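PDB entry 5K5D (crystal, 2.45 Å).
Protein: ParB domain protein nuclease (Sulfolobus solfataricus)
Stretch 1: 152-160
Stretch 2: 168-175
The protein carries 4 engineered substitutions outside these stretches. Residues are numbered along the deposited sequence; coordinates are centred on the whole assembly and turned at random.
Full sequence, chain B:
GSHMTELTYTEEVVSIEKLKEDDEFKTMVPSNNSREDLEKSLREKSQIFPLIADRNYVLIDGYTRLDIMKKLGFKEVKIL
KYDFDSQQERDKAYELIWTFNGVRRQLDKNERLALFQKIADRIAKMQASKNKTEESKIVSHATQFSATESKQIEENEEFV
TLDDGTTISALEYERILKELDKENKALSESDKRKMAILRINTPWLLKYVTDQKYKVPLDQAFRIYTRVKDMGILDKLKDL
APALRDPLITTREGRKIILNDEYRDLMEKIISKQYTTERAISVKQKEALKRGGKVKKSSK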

ATOM      1  N   GLN B 152      19.829 -13.858   5.617  1.00 97.14           N
ATOM      2  CA  GLN B 152      18.623 -13.541   6.374  1.00 98.71           C
ATOM      3  C   GLN B 152      18.958 -12.764   7.639  1.00 96.44           C
ATOM      4  O   GLN B 152      18.218 -11.866   8.036  1.00 95.35           O
ATOM      5  CB  GLN B 152      17.859 -14.816   6.736  1.00104.81           C
ATOM      6  CG  GLN B 152      17.336 -15.600   5.545  1.00107.51           C
ATOM      7  CD  GLN B 152      16.662 -16.892   5.963  1.00108.67           C
ATOM      8  OE1 GLN B 152      16.663 -17.252   7.142  1.00106.22           O
ATOM      9  NE2 GLN B 152      16.082 -17.598   4.999  1.00111.57           N
ATOM     10  N   ILE B 153      20.067 -13.122   8.280  1.00 97.78           N
ATOM     11  CA  ILE B 153      20.548 -12.377   9.439  1.00 95.14           C
ATOM     12  C   ILE B 153      20.849 -10.941   9.026  1.00 90.51           C
ATOM     13  O   ILE B 153      20.505  -9.996   9.736  1.00 85.56           O
ATOM     14  CB  ILE B 153      21.815 -13.012  10.056  1.00 91.27           C
ATOM     15  CG1 ILE B 153      21.480 -14.345  10.731  1.00 85.73           C
ATOM     16  CG2 ILE B 153      22.452 -12.065  11.064  1.00 89.48           C
ATOM     17  CD1 ILE B 153      22.681 -15.034  11.359  1.00 81.90           C
ATOM     18  N   GLU B 154      21.487 -10.790   7.868  1.00 88.89           N
ATOM     19  CA  GLU B 154      21.777  -9.477   7.304  1.00 87.11           C
ATOM     20  C   GLU B 154      20.486  -8.686   7.122  1.00 84.86           C
ATOM     21  O   GLU B 154      20.422  -7.494   7.420  1.00 84.07           O
ATOM     22  CB  GLU B 154      22.483  -9.622   5.954  1.00 89.71           C
ATOM     23  CG  GLU B 154      22.736  -8.303   5.239  1.00 93.88           C
ATOM     24  CD  GLU B 154      22.604  -8.422   3.732  1.00 96.78           C
ATOM     25  OE1 GLU B 154      22.077  -9.452   3.259  1.00 94.26           O
ATOM     26  OE2 GLU B 154      23.024  -7.485   3.019  1.00 99.59           O
ATOM     27  N   GLU B 155      19.458  -9.368   6.630  1.00 83.17           N
ATOM     28  CA  GLU B 155      18.163  -8.750   6.384  1.00 78.29           C
ATOM     29  C   GLU B 155      17.477  -8.366   7.695  1.00 77.22           C
ATOM     30  O   GLU B 155      16.569  -7.534   7.716  1.00 76.17           O
ATOM     31  CB  GLU B 155      17.289  -9.699   5.565  1.00 76.22           C
ATOM     32  CG  GLU B 155      15.993  -9.101   5.083  1.00 81.49           C
ATOM     33  CD  GLU B 155      15.302  -9.990   4.075  1.00 86.57           C
ATOM     34  OE1 GLU B 155      15.975 -10.428   3.118  1.00 89.05           O
ATOM     35  OE2 GLU B 155      14.094 -10.260   4.247  1.00 85.85           O
ATOM     36  N   ASN B 156      17.920  -8.976   8.789  1.00 73.78           N
ATOM     37  CA  ASN B 156      17.408  -8.649  10.114  1.00 67.92           C
ATOM     38  C   ASN B 156      18.306  -7.630  10.811  1.00 65.05           C
ATOM     39  O   ASN B 156      18.099  -7.302  11.979  1.00 55.20           O
ATOM     40  CB  ASN B 156      17.279  -9.915  10.967  1.00 70.77           C
ATOM     41  CG  ASN B 156      16.070  -9.883  11.888  1.00 72.73           C
ATOM     42  OD1 ASN B 156      15.523  -8.821  12.177  1.00 77.92           O
ATOM     43  ND2 ASN B 156      15.648 -11.052  12.354  1.00 69.68           N
ATOM     44  N   GLU B 157      19.307  -7.139  10.081  1.00 69.94           N
ATOM     45  CA  GLU B 157      20.244  -6.147  10.605  1.00 67.99           C
ATOM     46  C   GLU B 157      19.761  -4.731  10.318  1.00 63.26           C
ATOM     47  O   GLU B 157      19.946  -3.825  11.130  1.00 55.80           O
ATOM     48  CB  GLU B 157      21.636  -6.328   9.989  1.00 70.11           C
ATOM     49  CG  GLU B 157      22.264  -7.697  10.187  1.00 73.99           C
ATOM     50  CD  GLU B 157      22.618  -7.990  11.631  1.00 77.58           C
ATOM     51  OE1 GLU B 157      23.276  -9.022  11.882  1.00 70.69           O
ATOM     52  OE2 GLU B 157      22.240  -7.192  12.515  1.00 85.39           O
ATOM     53  N   GLU B 158      19.160  -4.541   9.148  1.00 63.99           N
ATOM     54  CA  GLU B 158      18.689  -3.223   8.745  1.00 63.66           C
ATOM     55  C   GLU B 158      17.304  -2.946   9.308  1.00 61.09           C
ATOM     56  O   GLU B 158      16.465  -3.840   9.389  1.00 64.01           O
ATOM     57  CB  GLU B 158      18.679  -3.082   7.224  1.00 66.43           C
ATOM     58  CG  GLU B 158      20.028  -3.306   6.571  1.00 75.73           C
ATOM     59  CD  GLU B 158      20.274  -4.761   6.231  1.00 86.06           C
ATOM     60  OE1 GLU B 158      21.452  -5.175   6.192  1.00 92.46           O
ATOM     61  OE2 GLU B 158      19.285  -5.488   5.996  1.00 86.53           O
ATOM     62  N   PHE B 159      17.075  -1.697   9.694  1.00 52.90           N
ATOM     63  CA  PHE B 159      15.826  -1.311  10.325  1.00 44.57           C
ATOM     64  C   PHE B 159      15.347   0.030   9.791  1.00 38.41           C
ATOM     65  O   PHE B 159      16.127   0.813   9.257  1.00 38.40           O
ATOM     66  CB  PHE B 159      16.004  -1.230  11.846  1.00 43.18           C
ATOM     67  CG  PHE B 159      16.289  -2.555  12.497  1.00 42.30           C
ATOM     68  CD1 PHE B 159      17.569  -3.084  12.498  1.00 42.85           C
ATOM     69  CD2 PHE B 159      15.276  -3.269  13.112  1.00 45.26           C
ATOM     70  CE1 PHE B 159      17.835  -4.305  13.098  1.00 43.98           C
ATOM     71  CE2 PHE B 159      15.535  -4.491  13.714  1.00 49.70           C
ATOM     72  CZ  PHE B 159      16.817  -5.008  13.706  1.00 46.61           C
ATOM     73  N   VAL B 160      14.054   0.286   9.935  1.00 37.52           N
ATOM     74  CA  VAL B 160      13.493   1.587   9.610  1.00 37.33           C
ATOM     75  C   VAL B 160      12.624   2.050  10.773  1.00 37.83           C
ATOM     76  O   VAL B 160      12.105   1.233  11.539  1.00 34.32           O
ATOM     77  CB  VAL B 160      12.671   1.549   8.307  1.00 39.60           C
ATOM     78  CG1 VAL B 160      11.418   0.708   8.490  1.00 32.61           C
ATOM     79  CG2 VAL B 160      12.317   2.967   7.853  1.00 41.45           C
ATOM     80  N   ILE B 168      11.514  -1.577  12.873  1.00 45.99           N
ATOM     81  CA  ILE B 168      11.362  -2.923  12.344  1.00 38.18           C
ATOM     82  C   ILE B 168      12.437  -3.238  11.311  1.00 38.64           C
ATOM     83  O   ILE B 168      12.969  -2.340  10.665  1.00 45.00           O
ATOM     84  CB  ILE B 168       9.959  -3.112  11.730  1.00 43.82           C
ATOM     85  CG1 ILE B 168       9.753  -4.561  11.279  1.00 50.08           C
ATOM     86  CG2 ILE B 168       9.731  -2.125  10.586  1.00 30.46           C
ATOM     87  CD1 ILE B 168       8.344  -4.862  10.813  1.00 50.99           C
ATOM     88  N   SER B 169      12.762  -4.516  11.166  1.00 44.01           N
ATOM     89  CA  SER B 169      13.783  -4.939  10.219  1.00 44.58           C
ATOM     90  C   SER B 169      13.152  -5.348   8.894  1.00 45.30           C
ATOM     91  O   SER B 169      11.945  -5.585   8.817  1.00 43.26           O
ATOM     92  CB  SER B 169      14.591  -6.107  10.785  1.00 47.61           C
ATOM     93  OG  SER B 169      13.821  -7.296  10.809  1.00 45.61           O
ATOM     94  N   ALA B 170      13.974  -5.426   7.854  1.00 43.69           N
ATOM     95  CA  ALA B 170      13.504  -5.840   6.538  1.00 41.22           C
ATOM     96  C   ALA B 170      12.891  -7.227   6.610  1.00 50.28           C
ATOM     97  O   ALA B 170      11.997  -7.565   5.832  1.00 51.87           O
ATOM     98  CB  ALA B 170      14.649  -5.825   5.539  1.00 34.44           C
ATOM     99  N   LEU B 171      13.377  -8.031   7.548  1.00 48.52           N
ATOM    100  CA  LEU B 171      12.907  -9.402   7.671  1.00 50.93           C
ATOM    101  C   LEU B 171      11.499  -9.443   8.247  1.00 41.28           C
ATOM    102  O   LEU B 171      10.604 -10.061   7.676  1.00 45.74           O
ATOM    103  CB  LEU B 171      13.854 -10.222   8.542  1.00 53.77           C
ATOM    104  CG  LEU B 171      13.532 -11.713   8.620  1.00 50.92           C
ATOM    105  CD1 LEU B 171      13.562 -12.342   7.233  1.00 43.77           C
ATOM    106  CD2 LEU B 171      14.507 -12.412   9.554  1.00 55.67           C
ATOM    107  N   GLU B 172      11.311  -8.778   9.381  1.00 41.11           N
ATOM    108  CA  GLU B 172      10.010  -8.742  10.034  1.00 42.34           C
ATOM    109  C   GLU B 172       8.974  -8.159   9.085  1.00 44.18           C
ATOM    110  O   GLU B 172       7.884  -8.712   8.931  1.00 49.72           O
ATOM    111  CB  GLU B 172      10.082  -7.922  11.323  1.00 43.40           C
ATOM    112  CG  GLU B 172      11.236  -8.317  12.236  1.00 58.91           C
ATOM    113  CD  GLU B 172      11.425  -7.356  13.399  1.00 70.59           C
ATOM    114  OE1 GLU B 172      11.985  -6.260  13.180  1.00 61.33           O
ATOM    115  OE2 GLU B 172      11.018  -7.695  14.531  1.00 80.70           O
ATOM    116  N   TYR B 173       9.324  -7.047   8.441  1.00 42.81           N
ATOM    117  CA  TYR B 173       8.436  -6.400   7.477  1.00 41.80           C
ATOM    118  C   TYR B 173       8.061  -7.351   6.341  1.00 46.28           C
ATOM    119  O   TYR B 173       6.905  -7.407   5.924  1.00 49.34           O
ATOM    120  CB  TYR B 173       9.077  -5.134   6.904  1.00 35.53           C
ATOM    121  CG  TYR B 173       8.096  -4.226   6.194  1.00 35.64           C
ATOM    122  CD1 TYR B 173       7.922  -4.291   4.816  1.00 31.79           C
ATOM    123  CD2 TYR B 173       7.341  -3.301   6.905  1.00 40.48           C
ATOM    124  CE1 TYR B 173       7.024  -3.457   4.167  1.00 31.89           C
ATOM    125  CE2 TYR B 173       6.440  -2.466   6.268  1.00 39.75           C
ATOM    126  CZ  TYR B 173       6.286  -2.549   4.902  1.00 40.20           C
ATOM    127  OH  TYR B 173       5.388  -1.715   4.277  1.00 41.61           O
ATOM    128  N   GLU B 174       9.042  -8.092   5.841  1.00 41.56           N
ATOM    129  CA  GLU B 174       8.798  -9.043   4.766  1.00 50.06           C
ATOM    130  C   GLU B 174       7.870 -10.170   5.209  1.00 51.29           C
ATOM    131  O   GLU B 174       7.011 -10.612   4.446  1.00 55.74           O
ATOM    132  CB  GLU B 174      10.114  -9.625   4.252  1.00 54.87           C
ATOM    133  CG  GLU B 174       9.944 -10.621   3.123  1.00 57.36           C
ATOM    134  CD  GLU B 174      11.255 -11.267   2.724  1.00 69.62           C
ATOM    135  OE1 GLU B 174      11.278 -12.503   2.535  1.00 79.51           O
ATOM    136  OE2 GLU B 174      12.262 -10.539   2.601  1.00 64.51           O
ATOM    137  N   ARG B 175       8.051 -10.641   6.438  1.00 47.88           N
ATOM    138  CA  ARG B 175       7.221 -11.721   6.955  1.00 52.81           C
ATOM    139  C   ARG B 175       5.788 -11.232   7.078  1.00 50.47           C
ATOM    140  O   ARG B 175       4.838 -11.981   6.849  1.00 41.36           O
ATOM    141  CB  ARG B 175       7.741 -12.212   8.308  1.00 59.52           C
ATOM    142  CG  ARG B 175       6.925 -11.742   9.505  1.00 73.49           C
ATOM    143  CD  ARG B 175       7.513 -12.245  10.819  1.00 83.03           C
ATOM    144  NE  ARG B 175       8.931 -11.918  10.943  1.00 85.76           N
ATOM    145  CZ  ARG B 175       9.533 -11.607  12.086  1.00 84.58           C
ATOM    146  NH1 ARG B 175       8.839 -11.569  13.215  1.00 83.65           N
ATOM    147  NH2 ARG B 175      10.830 -11.329  12.100  1.00 82.62           N
TER

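The two stretches meet as a short antiparallel β-ladder that runs directly into the first turn of a helix, burying 537 Å² in all. Val160 and Ile168 form the hydrogen-bonded pair: Val160 N donates to Ile168 O at 2.9 Å, and Ile168 N returns a bond to Val160 O at 3.2 Å. Their side chains lie on the same face of the sheet, where Val160, with chi1 in p, and Ile168, extended with both chi angles in t, bring Val160 CG1 to 3.9 Å from Ile168 CG2.

Phe159 and Ser169 are the neighbouring non-hydrogen-bonded pair, their CA atoms only 4.2 Å apart and their side chains on the other face. The m rotamer of Phe159 (chi1 -66°, chi2 81°) lays its ring over Ser169, with Ser169 CB 3.8 Å from the ring centroid and 25° off the normal, a CH-pi contact. The backbones pack closely here too, as CA-H...O contacts join Ser169 CA to Glu158 O at 3.0 Å and Phe159 CA to Ile168 O at 3.1 Å.

Ser169 is also the N-cap of the helix. Its p rotamer (chi1 72°) turns OG back over the first helical turn, where it accepts a nearly linear bond from Glu172 N at 3.2 Å and a weak one from Leu171 N at 3.4 Å. The hydroxyl proton is thereby left for the other stretch, and Ser169 OG donates to Asn156 OD1 at 2.7 Å. Asn156 meets it with an off-rotamer chi1 of -144°; the same side chain places Asn156 ND2 3.3 Å from Leu171 CD2. Glu172 completes a reciprocal arrangement: with chi1 in m and chi2 in t, its carboxylate reaches back so that Glu172 OE1 accepts from Ser169 N at 2.8 Å.

Stretch 1 also supplies carbonyls to amides at the start of the helix, which have no preceding helical turn to bond to. Leu171 N donates weakly to Glu155 O at 3.2 Å, and Ala170 N weakly to Glu158 O at 3.3 Å. The CA-to-CB bond of Glu155 points sideways, but chi1 and chi2 both in t extend the chain along the helix, bringing Glu155 CG to 3.6 Å from Ala170 CB. At its end, Glu155 OE2 lies 2.5 Å from Glu174 OE2. Glu174 is likewise extended, with chi1 and chi2 in t. So short a separation between two acid oxygens suggests that one of the groups carries a proton, although the coordinates do not identify which.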